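Local coordinates for protein SPD1 nuclease (Streptococcus pyogenes, PDB 2XGR) that probably cleaves DNA as a secreted, prophage-encoded endonuclease of the His-Me finger group, with the help of a bound metal ion, at residues L179-P185 / Q196-V202; K52-T57 / S76-L80; V192-Q196 / I231-S235. All blocks are in the same frame, centred on the assembly; numbering follows the deposited sequence. Where two conformers were deposited one is given.

Contact 1 of 3, residues L179-P185 / Q196-V202; sequences LDYKVTP and QIELQYV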
loop_
_atom_site.group_PDB
_atom_site.type_symbol
_atom_site.label_atom_id
_atom_site.label_comp_id
_atom_site.label_asym_id
_atom_site.label_seq_id
_atom_site.Cartn_x
_atom_site.Cartn_y
_atom_site.Cartn_z
ATOM N N LEU A 179 2.300 -6.201 -10.531
ATOM C CA LEU A 179 2.486 -5.045 -9.636
ATOM C C LEU A 179 3.426 -5.468 -8.531
ATOM O O LEU A 179 3.199 -6.517 -7.866
ATOM C CB LEU A 179 1.120 -4.700 -9.055
ATOM C CG LEU A 179 1.189 -3.677 -7.877
ATOM C CD1 LEU A 179 1.796 -2.288 -8.346
ATOM C CD2 LEU A 179 -0.227 -3.491 -7.239
ATOM N N ASP A 180 4.470 -4.666 -8.287
ATOM C CA ASP A 180 5.294 -4.881 -7.107
ATOM C C ASP A 180 4.902 -3.732 -6.192
ATOM O O ASP A 180 5.032 -2.541 -6.543
ATOM C CB ASP A 180 6.802 -4.819 -7.494
ATOM C CG ASP A 180 7.721 -4.994 -6.288
ATOM O OD1 ASP A 180 7.773 -4.099 -5.443
ATOM O OD2 ASP A 180 8.330 -6.099 -6.176
ATOM N N TYR A 181 4.484 -4.057 -4.961
ATOM C CA TYR A 181 3.913 -3.042 -4.122
ATOM C C TYR A 181 4.345 -3.297 -2.669
ATOM O O TYR A 181 4.116 -4.379 -2.116
ATOM C CB TYR A 181 2.352 -3.144 -4.263
ATOM C CG TYR A 181 1.507 -2.275 -3.330
ATOM C CD1 TYR A 181 1.820 -0.912 -3.072
ATOM C CD2 TYR A 181 0.404 -2.806 -2.676
ATOM C CE1 TYR A 181 1.003 -0.130 -2.211
ATOM C CE2 TYR A 181 -0.410 -2.033 -1.789
ATOM C CZ TYR A 181 -0.094 -0.693 -1.589
ATOM O OH TYR A 181 -0.919 0.048 -0.784
ATOM N N LYS A 182 4.986 -2.290 -2.060
ATOM C CA LYS A 182 5.514 -2.444 -0.701
ATOM C C LYS A 182 4.896 -1.340 0.140
ATOM O O LYS A 182 4.862 -0.173 -0.300
ATOM C CB LYS A 182 7.052 -2.286 -0.739
ATOM C CG LYS A 182 7.632 -2.614 0.660
ATOM C CD LYS A 182 9.178 -2.342 0.687
ATOM C CE LYS A 182 9.751 -2.744 2.042
ATOM N NZ LYS A 182 11.235 -2.428 1.957
ATOM N N VAL A 183 4.384 -1.704 1.318
ATOM C CA VAL A 183 3.817 -0.725 2.247
ATOM C C VAL A 183 4.639 -0.787 3.538
ATOM O O VAL A 183 4.790 -1.838 4.173
ATOM C CB VAL A 183 2.298 -1.017 2.508
ATOM C CG1 VAL A 183 1.735 0.040 3.515
ATOM C CG2 VAL A 183 1.543 -0.987 1.126
ATOM N N THR A 184 5.218 0.355 3.889
ATOM C CA THR A 184 6.141 0.424 5.095
ATOM C C THR A 184 5.679 1.474 6.088
ATOM O O THR A 184 5.582 2.686 5.724
ATOM C CB THR A 184 7.590 0.799 4.633
ATOM O OG1 THR A 184 8.050 -0.054 3.572
ATOM C CG2 THR A 184 8.577 0.826 5.818
ATOM N N PRO A 185 5.364 1.059 7.328
ATOM C CA PRO A 185 4.994 2.028 8.355
ATOM C C PRO A 185 6.278 2.697 8.851
ATOM O O PRO A 185 7.316 2.015 8.938
ATOM C CB PRO A 185 4.309 1.172 9.431
ATOM C CG PRO A 185 4.961 -0.245 9.327
ATOM C CD PRO A 185 5.265 -0.340 7.779
ATOM N N GLN A 196 3.506 7.854 9.747
ATOM C CA GLN A 196 3.370 7.896 8.300
ATOM C C GLN A 196 3.351 6.474 7.759
ATOM O O GLN A 196 3.845 5.532 8.384
ATOM C CB GLN A 196 4.545 8.629 7.602
ATOM C CG GLN A 196 4.649 10.080 8.016
ATOM C CD GLN A 196 5.913 10.699 7.522
ATOM O OE1 GLN A 196 6.966 10.043 7.459
ATOM N NE2 GLN A 196 5.825 11.957 7.127
ATOM N N ILE A 197 2.766 6.311 6.558
ATOM C CA ILE A 197 2.913 5.033 5.839
ATOM C C ILE A 197 3.441 5.333 4.449
ATOM O O ILE A 197 2.966 6.268 3.783
ATOM C CB ILE A 197 1.455 4.364 5.647
ATOM C CG1 ILE A 197 0.775 4.185 7.014
ATOM C CG2 ILE A 197 1.553 3.029 4.836
ATOM C CD1 ILE A 197 1.349 3.083 7.928
ATOM N N GLU A 198 4.428 4.549 4.011
ATOM C CA GLU A 198 5.039 4.726 2.692
ATOM C C GLU A 198 4.480 3.665 1.742
ATOM O O GLU A 198 4.660 2.470 2.028
ATOM C CB GLU A 198 6.545 4.448 2.815
ATOM C CG GLU A 198 7.280 4.630 1.528
ATOM C CD GLU A 198 8.717 4.112 1.547
ATOM O OE1 GLU A 198 9.611 4.964 1.762
ATOM O OE2 GLU A 198 8.975 2.901 1.271
ATOM N N LEU A 199 3.835 4.072 0.627
ATOM C CA LEU A 199 3.412 3.161 -0.383
ATOM C C LEU A 199 4.409 3.235 -1.521
ATOM O O LEU A 199 4.632 4.308 -2.057
ATOM C CB LEU A 199 2.032 3.649 -0.968
ATOM C CG LEU A 199 0.813 3.443 -0.040
ATOM C CD1 LEU A 199 0.833 4.440 1.164
ATOM C CD2 LEU A 199 -0.478 3.657 -0.860
ATOM N N GLN A 200 4.906 2.086 -1.992
ATOM C CA GLN A 200 5.937 2.054 -3.049
ATOM C C GLN A 200 5.473 1.095 -4.147
ATOM O O GLN A 200 5.127 -0.062 -3.865
ATOM C CB GLN A 200 7.270 1.475 -2.476
ATOM C CG GLN A 200 8.365 1.420 -3.510
ATOM C CD GLN A 200 9.507 0.619 -2.980
ATOM O OE1 GLN A 200 10.289 1.125 -2.163
ATOM N NE2 GLN A 200 9.517 -0.701 -3.294
ATOM N N TYR A 201 5.377 1.569 -5.381
ATOM C CA TYR A 201 4.834 0.685 -6.398
ATOM C C TYR A 201 5.476 0.893 -7.759
ATOM O O TYR A 201 5.912 2.014 -8.119
ATOM C CB TYR A 201 3.271 0.835 -6.527
ATOM C CG TYR A 201 2.800 2.269 -6.607
ATOM C CD1 TYR A 201 2.753 2.951 -7.826
ATOM C CD2 TYR A 201 2.407 2.952 -5.438
ATOM C CE1 TYR A 201 2.231 4.291 -7.890
ATOM C CE2 TYR A 201 1.915 4.303 -5.537
ATOM C CZ TYR A 201 1.802 4.914 -6.767
ATOM O OH TYR A 201 1.328 6.220 -6.797
ATOM N N VAL A 202 5.534 -0.202 -8.509
ATOM C CA VAL A 202 6.024 -0.136 -9.903
ATOM C C VAL A 202 5.441 -1.354 -10.591
ATOM O O VAL A 202 5.099 -2.348 -9.894
ATOM C CB VAL A 202 7.522 -0.139 -9.961
ATOM C CG1 VAL A 202 8.080 -1.519 -9.447
ATOM C CG2 VAL A 202 8.085 0.159 -11.439
HETATM O O HOH W 1 7.495 -1.412 -5.049
HETATM O O HOH W 2 10.539 0.603 2.737
HETATM O O HOH W 3 7.253 0.930 1.216
#
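Tyr181 and Leu199 run alongside each other from neighbouring strands, both toward helix 160-173. The phenol ring turns an edge across the gap: Tyr181 CE1 sits 4.1 Å from Leu199 CB, with the Gln200 carbonyl oxygen near the ring plane at the same edge. Beyond it, the hydroxyl, hydrogen-bonded to Glu164, brushes Leu199 CD2. Tyr201 meets this ring with its CB. A chi1 of 48° sets Tyr201 CG between backbone N and carbonyl carbon, and its own ring leads away over Thr228 and Val230 of strand 228-233, its OH hydrogen-bonded to Glu220. Further along, Val183 CG1 presses unusually tightly on Ile197 CG2 (3.3 Å), while Ile197 CD1 packs 3.8 Å from Pro185 CB.

These strands make a beta hairpin within the large antiparallel sheet. Asp180-Val202, Lys182-Gln200 and Thr184-Glu198 are hydrogen-bonded pairs, each with two N-H...O bonds. Helix 160-173 packs on the Leu199 and Ile197 face.

The other face is largely polar. Gln200 extends straight out, CG anti to the backbone N (chi1 -180°), and its NE2 donates to Lys52 O and to a water at 2.8 Å. That water lies 2.7 Å from Asp180 OD1, whereas Asp180 OD2 accepts from Gln79 and from Leu54 N. Nearer the turn, Thr184 OG1 bonds a second water at 2.7 Å, which lies 2.6 Å from Glu198 OE2.

Contact 2 of 3, residues K52-T57 / S76-L80; sequences KLLPFT and SHIQL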
loop_
_atom_site.group_PDB
_atom_site.type_symbol
_atom_site.label_atom_id
_atom_site.label_comp_id
_atom_site.label_asym_id
_atom_site.label_seq_id
_atom_site.Cartn_x
_atom_site.Cartn_y
_atom_site.Cartn_z
ATOM N N LYS A 52 14.890 -2.016 -4.523
ATOM C CA LYS A 52 13.687 -1.828 -3.720
ATOM C C LYS A 52 12.607 -2.876 -3.854
ATOM O O LYS A 52 11.666 -2.838 -3.036
ATOM C CB LYS A 52 13.046 -0.488 -4.053
ATOM C CG LYS A 52 13.961 0.710 -3.697
ATOM C CD LYS A 52 13.182 1.992 -3.993
ATOM C CE LYS A 52 14.055 3.266 -3.752
ATOM N NZ LYS A 52 13.291 4.532 -4.033
ATOM N N LEU A 53 12.754 -3.792 -4.813
ATOM C CA LEU A 53 11.622 -4.626 -5.267
ATOM C C LEU A 53 11.844 -6.073 -4.821
ATOM O O LEU A 53 12.982 -6.450 -4.367
ATOM C CB LEU A 53 11.536 -4.578 -6.793
ATOM C CG LEU A 53 11.673 -3.147 -7.404
ATOM C CD1 LEU A 53 11.488 -3.228 -8.905
ATOM C CD2 LEU A 53 10.522 -2.313 -6.774
ATOM N N LEU A 54 10.794 -6.870 -4.927
ATOM C CA LEU A 54 10.938 -8.352 -4.769
ATOM C C LEU A 54 11.600 -8.892 -6.062
ATOM O O LEU A 54 11.428 -8.292 -7.158
ATOM C CB LEU A 54 9.564 -8.979 -4.570
ATOM C CG LEU A 54 8.993 -8.677 -3.192
ATOM C CD1 LEU A 54 7.570 -9.219 -3.142
ATOM C CD2 LEU A 54 9.867 -9.325 -2.106
ATOM N N PRO A 55 12.379 -9.998 -5.950
ATOM C CA PRO A 55 12.925 -10.611 -7.191
ATOM C C PRO A 55 11.773 -11.005 -8.139
ATOM O O PRO A 55 10.695 -11.375 -7.712
ATOM C CB PRO A 55 13.643 -11.873 -6.666
ATOM C CG PRO A 55 14.149 -11.481 -5.299
ATOM C CD PRO A 55 12.839 -10.722 -4.740
ATOM N N PHE A 56 11.959 -10.831 -9.434
ATOM C CA PHE A 56 10.890 -11.147 -10.366
ATOM C C PHE A 56 11.065 -12.620 -10.753
ATOM O O PHE A 56 11.956 -12.960 -11.534
ATOM C CB PHE A 56 11.021 -10.312 -11.603
ATOM C CG PHE A 56 9.997 -10.619 -12.638
ATOM C CD1 PHE A 56 8.646 -10.606 -12.317
ATOM C CD2 PHE A 56 10.365 -10.897 -13.929
ATOM C CE1 PHE A 56 7.678 -10.954 -13.219
ATOM C CE2 PHE A 56 9.369 -11.165 -14.884
ATOM C CZ PHE A 56 8.010 -11.180 -14.508
ATOM N N THR A 57 10.201 -13.459 -10.221
ATOM C CA THR A 57 10.248 -14.909 -10.440
ATOM C C THR A 57 9.108 -15.326 -11.381
ATOM O O THR A 57 9.011 -16.491 -11.731
ATOM C CB THR A 57 10.012 -15.683 -9.161
ATOM O OG1 THR A 57 8.737 -15.266 -8.576
ATOM C CG2 THR A 57 11.119 -15.352 -8.205
ATOM N N SER A 76 5.106 -4.752 4.503
ATOM C CA SER A 76 4.457 -5.865 3.810
ATOM C C SER A 76 4.697 -5.605 2.288
ATOM O O SER A 76 4.594 -4.459 1.814
ATOM C CB SER A 76 2.964 -5.774 4.114
ATOM O OG SER A 76 2.308 -6.823 3.391
ATOM N N HIS A 77 5.142 -6.628 1.549
ATOM C CA HIS A 77 5.667 -6.448 0.191
ATOM C C HIS A 77 5.083 -7.542 -0.696
ATOM O O HIS A 77 5.210 -8.749 -0.382
ATOM C CB HIS A 77 7.178 -6.546 0.204
ATOM C CG HIS A 77 7.878 -5.868 -0.958
ATOM N ND1 HIS A 77 7.322 -5.625 -2.196
ATOM C CD2 HIS A 77 9.188 -5.494 -1.052
ATOM C CE1 HIS A 77 8.239 -5.023 -2.980
ATOM N NE2 HIS A 77 9.382 -4.981 -2.305
ATOM N N ILE A 78 4.337 -7.149 -1.736
ATOM C CA ILE A 78 3.710 -8.160 -2.599
ATOM C C ILE A 78 4.172 -7.992 -4.041
ATOM O O ILE A 78 4.518 -6.875 -4.493
ATOM C CB ILE A 78 2.161 -8.052 -2.443
ATOM C CG1 ILE A 78 1.422 -9.296 -3.009
ATOM C CG2 ILE A 78 1.595 -6.719 -3.058
ATOM C CD1 ILE A 78 -0.103 -9.314 -2.552
ATOM N N GLN A 79 4.141 -9.088 -4.786
ATOM C CA GLN A 79 4.335 -8.958 -6.229
ATOM C C GLN A 79 3.290 -9.899 -6.852
ATOM O O GLN A 79 3.247 -11.095 -6.510
ATOM C CB GLN A 79 5.801 -9.282 -6.584
ATOM C CG GLN A 79 6.088 -8.912 -8.051
ATOM C CD GLN A 79 7.506 -9.160 -8.430
ATOM O OE1 GLN A 79 7.774 -10.101 -9.200
ATOM N NE2 GLN A 79 8.442 -8.354 -7.878
ATOM N N LEU A 80 2.341 -9.325 -7.604
ATOM C CA LEU A 80 1.170 -10.151 -8.019
ATOM C C LEU A 80 0.655 -9.722 -9.378
ATOM O O LEU A 80 0.947 -8.577 -9.839
ATOM C CB LEU A 80 0.032 -10.089 -6.933
ATOM C CG LEU A 80 -0.881 -8.835 -6.993
ATOM C CD1 LEU A 80 -2.221 -9.055 -6.258
ATOM C CD2 LEU A 80 -0.096 -7.533 -6.393
HETATM O O HOH W 4 7.313 -12.544 -9.579
#
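A loop laid over one face of the large antiparallel sheet forms this contact: residues 52-57 pass across strand 76-80, and Leu54 drops between His77 and Gln79, which both point toward it. Leu54 CG sits over the middle of the His77 ring, 3.6 Å from the centroid and 6° off the normal, a CH-pi contact in which the two side chains reach past one another from opposite segments. One branch goes deeper, so that Leu54 CD1 reaches the strand backbone 3.7 Å from Ile78 C.

In the ring orientation modelled, His77 NE2 donates to a lone pair of Lys52 O at 3.2 Å. The assignment is doubtful, however, because His77 CE1 comes within 2.7 Å of Asp180 OD1, and a turned ring would put a nitrogen there.

Gln79 stands up from the strand with its chain extended; a chi1 of -170° swings it away from its own backbone N and carries the amide to the loop. Gln79 NE2 donates to Leu54 O at 3.1 Å, but from well above the carbonyl plane (57° out of it); its stronger partner is Asp180 OD2. At the other end, Gln79 OE1 lies in the plane of the Phe56 ring, at its edge, 3.3 Å from Phe56 CD1. A water bonded to Thr57 N also lies close to Gln79 OE1. Phe56 in turn meets Trp178 edge-to-face. Gln79, and probably His77, thus hold the oxygens of Leu54 and Lys52, with the Leu54 side chain packed between them, in a loop that lies on one face of the central antiparallel sheet of the nuclease.

Contact 3 of 3, residues V192-Q196 / I231-S235; sequences VVPRQ and ILENS
Asn234 fastens the loop 192-196 through both its side chain and its backbone. Its first torsion, -169°, brings the amide to the Pro194 carbonyl, where Asn234 ND2 donates to Pro194 O at 2.9 Å, the bond lying in the carbonyl plane. ND2 also donates to Ala139 O, and OD1 accepts from Thr141 N, which accounts for both ends of this buried amide and fixes its rotation. Val193 CG1 packs against Asn234 ND2 at 3.4 Å.

One residue on, Arg195 O takes two donors: Asn234 N at 2.8 Å, approaching from above the carbonyl plane (43° out of it), and a water at 2.7 Å. The same water gives its other proton to Glu233 OE1 at 2.9 Å. The Arg195 side chain leads away, to a salt bridge with Glu191 and a cation-pi contact with Tyr243.

Gln196 and Glu233 run side by side. Gln196 NE2 donates to the syn side of Glu233 OE2 at 2.9 Å, the amide and carboxylate planes being 62° apart, while Ile231 CG2 packs against Gln196 CD. On the backbone, Leu232 O accepts Ile197 N and makes a CA-H...O contact with Gln196 CA at 3.2 Å. In backbone terms Gln196 and Glu233 are a non-hydrogen-bonded antiparallel pair, bridged instead through their side chains, at the point where strand 196-204 starts and strand 228-233 ends in the sheet.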
loop_
_atom_site.group_PDB
_atom_site.type_symbol
_atom_site.label_atom_id
_atom_site.label_comp_id
_atom_site.label_asym_id
_atom_site.label_seq_id
_atom_site.Cartn_x
_atom_site.Cartn_y
_atom_site.Cartn_z
ATOM N N VAL A 192 3.802 3.189 19.049
ATOM C CA VAL A 192 3.295 1.954 18.467
ATOM C C VAL A 192 2.447 2.290 17.224
ATOM O O VAL A 192 2.150 1.380 16.457
ATOM C CB VAL A 192 2.495 1.074 19.468
ATOM C CG1 VAL A 192 3.383 0.675 20.658
ATOM C CG2 VAL A 192 1.266 1.791 19.929
ATOM N N VAL A 193 2.042 3.554 17.059
ATOM C CA VAL A 193 1.250 3.998 15.905
ATOM C C VAL A 193 2.249 4.635 14.969
ATOM O O VAL A 193 2.937 5.620 15.319
ATOM C CB VAL A 193 0.207 5.112 16.355
ATOM C CG1 VAL A 193 -0.692 5.599 15.145
ATOM C CG2 VAL A 193 -0.630 4.623 17.461
ATOM N N PRO A 194 2.332 4.150 13.697
ATOM C CA PRO A 194 3.227 4.900 12.785
ATOM C C PRO A 194 2.739 6.294 12.483
ATOM O O PRO A 194 1.573 6.496 12.302
ATOM C CB PRO A 194 3.229 4.051 11.461
ATOM C CG PRO A 194 1.885 3.289 11.513
ATOM C CD PRO A 194 1.482 3.159 13.016
ATOM N N ARG A 195 3.631 7.281 12.378
ATOM C CA ARG A 195 3.248 8.631 12.003
ATOM C C ARG A 195 2.873 8.724 10.540
ATOM O O ARG A 195 2.125 9.615 10.140
ATOM C CB ARG A 195 4.456 9.542 12.225
ATOM C CG ARG A 195 4.799 9.633 13.723
ATOM C CD ARG A 195 4.173 10.798 14.321
ATOM N NE ARG A 195 4.491 10.866 15.779
ATOM C CZ ARG A 195 4.237 11.936 16.525
ATOM N NH1 ARG A 195 3.702 12.993 15.919
ATOM N NH2 ARG A 195 4.469 11.930 17.867
ATOM N N GLN A 196 3.506 7.854 9.747
ATOM C CA GLN A 196 3.370 7.896 8.300
ATOM C C GLN A 196 3.351 6.474 7.759
ATOM O O GLN A 196 3.845 5.532 8.384
ATOM C CB GLN A 196 4.545 8.629 7.602
ATOM C CG GLN A 196 4.649 10.080 8.016
ATOM C CD GLN A 196 5.913 10.699 7.522
ATOM O OE1 GLN A 196 6.966 10.043 7.459
ATOM N NE2 GLN A 196 5.825 11.957 7.127
ATOM N N ILE A 231 4.028 9.122 0.386
ATOM C CA ILE A 231 4.090 9.091 1.867
ATOM C C ILE A 231 2.805 9.713 2.402
ATOM O O ILE A 231 2.477 10.872 2.087
ATOM C CB ILE A 231 5.340 9.897 2.426
ATOM C CG1 ILE A 231 6.621 9.255 1.919
ATOM C CG2 ILE A 231 5.289 9.979 3.998
ATOM C CD1 ILE A 231 7.907 10.076 2.196
ATOM N N LEU A 232 2.030 8.922 3.123
ATOM C CA LEU A 232 0.779 9.414 3.691
ATOM C C LEU A 232 0.883 9.575 5.176
ATOM O O LEU A 232 1.533 8.766 5.859
ATOM C CB LEU A 232 -0.376 8.424 3.381
ATOM C CG LEU A 232 -0.631 8.205 1.898
ATOM C CD1 LEU A 232 -1.833 7.195 1.679
ATOM C CD2 LEU A 232 -0.987 9.526 1.253
ATOM N N GLU A 233 0.225 10.614 5.687
ATOM C CA GLU A 233 0.221 10.847 7.133
ATOM C C GLU A 233 -0.819 9.999 7.821
ATOM O O GLU A 233 -1.975 9.892 7.350
ATOM C CB GLU A 233 -0.063 12.378 7.431
ATOM C CG GLU A 233 0.928 13.347 6.840
ATOM C CD GLU A 233 2.348 13.247 7.425
ATOM O OE1 GLU A 233 2.512 12.994 8.645
ATOM O OE2 GLU A 233 3.308 13.367 6.615
ATOM N N ASN A 234 -0.462 9.440 8.975
ATOM C CA ASN A 234 -1.390 8.670 9.780
ATOM C C ASN A 234 -1.976 9.647 10.822
ATOM O O ASN A 234 -1.473 9.742 11.959
ATOM C CB ASN A 234 -0.703 7.494 10.448
ATOM C CG ASN A 234 -1.670 6.509 11.092
ATOM O OD1 ASN A 234 -2.903 6.581 10.877
ATOM N ND2 ASN A 234 -1.122 5.531 11.802
ATOM N N SER A 235 -2.998 10.386 10.388
ATOM C CA SER A 235 -3.709 11.387 11.189
ATOM C C SER A 235 -5.122 11.536 10.622
ATOM O O SER A 235 -5.461 10.903 9.599
ATOM C CB SER A 235 -2.945 12.739 11.121
ATOM O OG SER A 235 -2.881 13.198 9.787
HETATM O O HOH W 5 1.468 12.030 11.212
#

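Overall arrangement
All three contacts belong to the one large antiparallel sheet, whose strands run 76-80, 178-186, 196-204, 228-233 through this region. Contact 1 is the buried hairpin near the middle of the chain. Contact 2 covers the neighbouring strand 76-80 on one flank, the two centres about 11 Å apart, and both its segments precede those of contact 1 in the chain. Contact 3, its centre about 13 Å from that of contact 1, lies toward the other flank, shares Gln196 with it, and crosses it in chain order. Contacts 2 and 3 sit on opposite sides of the chain's centre, about 23 Å between centres, without touching. Together they tie early and late parts of the nuclease chain to a common central hairpin.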